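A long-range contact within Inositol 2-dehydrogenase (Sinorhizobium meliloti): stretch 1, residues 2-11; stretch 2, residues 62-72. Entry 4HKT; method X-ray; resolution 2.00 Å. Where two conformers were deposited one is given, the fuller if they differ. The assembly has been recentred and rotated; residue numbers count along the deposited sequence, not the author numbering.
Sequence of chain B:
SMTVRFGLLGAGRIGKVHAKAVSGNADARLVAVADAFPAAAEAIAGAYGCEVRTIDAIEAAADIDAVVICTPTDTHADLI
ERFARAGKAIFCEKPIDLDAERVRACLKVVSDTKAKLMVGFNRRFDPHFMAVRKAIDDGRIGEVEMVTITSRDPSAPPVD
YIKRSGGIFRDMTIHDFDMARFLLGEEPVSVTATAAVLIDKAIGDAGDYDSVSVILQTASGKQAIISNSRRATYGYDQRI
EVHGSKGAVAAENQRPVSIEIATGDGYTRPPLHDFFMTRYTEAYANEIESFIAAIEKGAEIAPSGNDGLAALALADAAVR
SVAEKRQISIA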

# COMPACT_ATOMS: atom_id res chain seq x y z
N MSE B 2 -21.59 -13.08 37.09
CA MSE B 2 -20.44 -12.94 38.04
C MSE B 2 -19.47 -11.89 37.56
O MSE B 2 -19.34 -11.65 36.35
CB MSE B 2 -19.72 -14.28 38.25
CG MSE B 2 -18.90 -14.71 37.02
SE MSE B 2 -18.78 -16.67 36.82
CE MSE B 2 -20.24 -16.88 35.51
N THR B 3 -18.80 -11.25 38.51
CA THR B 3 -17.79 -10.23 38.23
C THR B 3 -16.46 -10.67 38.82
O THR B 3 -16.38 -10.97 40.01
CB THR B 3 -18.19 -8.89 38.85
OG1 THR B 3 -19.47 -8.50 38.33
CG2 THR B 3 -17.16 -7.79 38.56
N VAL B 4 -15.41 -10.71 37.98
CA VAL B 4 -14.05 -11.05 38.44
C VAL B 4 -13.44 -9.84 39.14
O VAL B 4 -13.34 -8.74 38.56
CB VAL B 4 -13.14 -11.48 37.28
CG1 VAL B 4 -11.74 -11.82 37.76
CG2 VAL B 4 -13.74 -12.70 36.58
N ARG B 5 -13.05 -10.04 40.40
CA ARG B 5 -12.44 -8.97 41.19
C ARG B 5 -10.92 -9.07 41.11
O ARG B 5 -10.33 -10.09 41.50
CB ARG B 5 -12.94 -9.00 42.64
CG ARG B 5 -14.42 -8.66 42.79
CD ARG B 5 -14.91 -8.67 44.24
NE ARG B 5 -14.53 -7.46 44.97
CZ ARG B 5 -15.36 -6.47 45.28
NH1 ARG B 5 -16.64 -6.54 44.94
NH2 ARG B 5 -14.92 -5.41 45.94
N PHE B 6 -10.29 -8.01 40.61
CA PHE B 6 -8.86 -7.97 40.33
C PHE B 6 -8.08 -7.13 41.34
O PHE B 6 -8.49 -6.02 41.70
CB PHE B 6 -8.63 -7.35 38.94
CG PHE B 6 -8.90 -8.28 37.79
CD1 PHE B 6 -7.86 -8.92 37.12
CD2 PHE B 6 -10.20 -8.52 37.37
CE1 PHE B 6 -8.12 -9.78 36.07
CE2 PHE B 6 -10.47 -9.37 36.32
CZ PHE B 6 -9.42 -10.00 35.66
N GLY B 7 -6.94 -7.65 41.75
CA GLY B 7 -5.92 -6.86 42.40
C GLY B 7 -4.82 -6.66 41.39
O GLY B 7 -4.44 -7.62 40.72
N LEU B 8 -4.32 -5.43 41.28
CA LEU B 8 -3.19 -5.09 40.42
C LEU B 8 -1.97 -4.88 41.30
O LEU B 8 -2.03 -4.12 42.27
CB LEU B 8 -3.48 -3.82 39.62
CG LEU B 8 -2.34 -3.20 38.80
CD1 LEU B 8 -1.74 -4.22 37.84
CD2 LEU B 8 -2.82 -1.98 38.01
N LEU B 9 -0.86 -5.53 40.95
CA LEU B 9 0.40 -5.37 41.64
C LEU B 9 1.38 -4.76 40.69
O LEU B 9 1.75 -5.37 39.68
CB LEU B 9 0.95 -6.71 42.13
CG LEU B 9 -0.05 -7.66 42.78
CD1 LEU B 9 0.70 -8.87 43.30
CD2 LEU B 9 -0.80 -6.99 43.91
N GLY B 10 1.80 -3.54 41.01
CA GLY B 10 2.69 -2.76 40.16
C GLY B 10 1.92 -1.68 39.42
O GLY B 10 0.93 -1.95 38.74
N ALA B 11 2.41 -0.44 39.52
CA ALA B 11 1.71 0.73 38.96
C ALA B 11 2.54 1.52 37.95
O ALA B 11 2.24 2.68 37.69
CB ALA B 11 1.26 1.64 40.10
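Stretch 2 (62-72) ADIDAVVICTP

Stretch 2 lies alongside stretch 1 as a parallel neighbour in a β-sheet, and the joint is held chiefly by a ladder of backbone hydrogen bonds. The two shortest hydrogen bonds lie at the two ends, one to a side chain and one within the backbone ladder. At the start, the carboxylate of Asp65 takes the place of a backbone acceptor: Arg5 N donates to Asp65 OD2 at 2.6 Å, while Asp65 N returns a bond to Arg5 O at 2.8 Å, so the aspartate grips both the amide and the carbonyl of one residue. Arg5 O also accepts from Ala66 N at 3.1 Å, with a more bent angle of 136°. At the far end Cys70 N donates to Leu9 O at 2.7 Å. Between them run three nearly straight bonds, all 2.9 Å long: Gly7 N to Ala66 O, Val68 N to Gly7 O, and Leu9 N to Val68 O. From Ala66 on, the backbone bonds join odd-numbered residues of stretch 1 (Arg5, Gly7, Leu9) to even-numbered residues of stretch 2 (Ala66, Val68, Cys70), the alternation expected of parallel strands. Two CA-H...O contacts fill the gaps, Phe6 CA to Ala66 O and Val67 CA to Gly7 O, each 3.2 Å.

The side chain of Arg5 reaches back to the loop before the second strand. Its NE donates to Asp63 O at 3.1 Å, with that oxygen at the edge of the guanidinium, and NH2 forms a long salt bridge to Asp63 OD2 at 3.7 Å.

The strands comprise residues 4-9 and 66-69, both in extended β conformation. Their axes approach to 4.6 Å and their N-to-C directions diverge by 27° (signed crossing angle -27°). The register pairs Phe6 with Ala66, Gly7 with Val67, Leu8 with Val68 and Leu9 with Ile69, at CA-CA distances of 4.8 to 5.0 Å.

On the sheet face carrying Phe6 and Leu8, the Phe6 ring has Ala66 CB over one face, 4.1 Å from Phe6 CE1, and Val68 CG2 at its edge, 3.8 Å from Phe6 CD1. Leu8 CD1 swings nearer to stretch 2 than its CA-to-CB bond suggests, meeting Val68 CG1 and Cys70 SG at 3.8 Å each. Val4 CG1 adds a contact of 3.9 Å to Ala66 CB.

The other face carries Leu9, Val67 and Ile69. Leu9 CD1 packs 4.1 Å from Ile69 CG1, and Leu9 CB lies 4.0 Å from Thr71 CG2. Gly7 offers no side chain here, and Ile64 CG2 comes within 3.8 Å of Gly7 N.

Beyond the strands, Gly10 closes the contact, its CA 3.8 Å from Cys70 O and its N 3.8 Å from Thr71 CG2. Its phi/psi of 104°/128° would jam a CB against the preceding carbonyl oxygen, and an ideal CB would also clash with Cys70 O at 2.4 Å. Together the stretches bury 761 Å², with Arg5 and Leu9 the most heavily covered residues.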

# COMPACT_ATOMS: atom_id res chain seq x y z
N ALA B 62 -10.40 -11.82 50.79
CA ALA B 62 -11.52 -12.61 50.28
C ALA B 62 -12.19 -11.96 49.07
O ALA B 62 -12.78 -12.64 48.24
CB ALA B 62 -12.55 -12.81 51.40
N ASP B 63 -12.09 -10.64 48.96
CA ASP B 63 -12.71 -9.92 47.85
C ASP B 63 -11.77 -9.71 46.63
O ASP B 63 -11.91 -8.73 45.89
CB ASP B 63 -13.24 -8.58 48.35
CG ASP B 63 -12.15 -7.61 48.66
OD1 ASP B 63 -11.02 -8.04 49.02
OD2 ASP B 63 -12.42 -6.39 48.54
N ILE B 64 -10.81 -10.62 46.45
CA ILE B 64 -9.97 -10.64 45.25
C ILE B 64 -10.04 -12.05 44.65
O ILE B 64 -9.80 -13.03 45.34
CB ILE B 64 -8.52 -10.26 45.58
CG1 ILE B 64 -8.42 -8.84 46.15
CG2 ILE B 64 -7.64 -10.39 44.35
CD1 ILE B 64 -8.78 -7.72 45.19
N ASP B 65 -10.40 -12.13 43.37
CA ASP B 65 -10.47 -13.39 42.63
C ASP B 65 -9.17 -13.67 41.82
O ASP B 65 -8.82 -14.81 41.56
CB ASP B 65 -11.65 -13.35 41.65
CG ASP B 65 -13.00 -13.04 42.34
OD1 ASP B 65 -13.36 -13.75 43.30
OD2 ASP B 65 -13.71 -12.10 41.89
N ALA B 66 -8.50 -12.61 41.41
CA ALA B 66 -7.48 -12.71 40.41
C ALA B 66 -6.51 -11.56 40.63
O ALA B 66 -6.94 -10.48 41.05
CB ALA B 66 -8.10 -12.61 39.03
N VAL B 67 -5.23 -11.81 40.33
CA VAL B 67 -4.20 -10.78 40.36
C VAL B 67 -3.51 -10.61 39.02
O VAL B 67 -3.38 -11.56 38.26
CB VAL B 67 -3.10 -11.02 41.43
CG1 VAL B 67 -3.68 -10.84 42.80
CG2 VAL B 67 -2.46 -12.39 41.30
N VAL B 68 -3.10 -9.37 38.77
CA VAL B 68 -2.28 -9.01 37.63
C VAL B 68 -0.95 -8.57 38.21
O VAL B 68 -0.90 -7.60 38.98
CB VAL B 68 -2.94 -7.88 36.82
CG1 VAL B 68 -1.99 -7.35 35.78
CG2 VAL B 68 -4.23 -8.39 36.17
N ILE B 69 0.11 -9.28 37.87
CA ILE B 69 1.44 -8.99 38.42
C ILE B 69 2.26 -8.23 37.37
O ILE B 69 2.65 -8.80 36.31
CB ILE B 69 2.17 -10.27 38.86
CG1 ILE B 69 1.34 -11.07 39.86
CG2 ILE B 69 3.55 -9.91 39.41
CD1 ILE B 69 1.84 -12.49 40.09
N CYS B 70 2.49 -6.96 37.68
CA CYS B 70 3.23 -6.01 36.87
C CYS B 70 4.39 -5.40 37.68
O CYS B 70 4.83 -4.32 37.38
CB CYS B 70 2.30 -4.87 36.42
SG CYS B 70 0.91 -5.50 35.45
N THR B 71 4.84 -6.10 38.71
CA THR B 71 5.95 -5.63 39.53
C THR B 71 7.27 -5.94 38.83
O THR B 71 7.29 -6.57 37.78
CB THR B 71 5.91 -6.32 40.91
OG1 THR B 71 5.70 -7.71 40.72
CG2 THR B 71 4.79 -5.74 41.78
N PRO B 72 8.40 -5.54 39.42
CA PRO B 72 9.66 -5.88 38.78
C PRO B 72 9.86 -7.38 38.60
O PRO B 72 9.35 -8.18 39.38
CB PRO B 72 10.69 -5.36 39.78
CG PRO B 72 10.00 -4.20 40.42
CD PRO B 72 8.59 -4.66 40.59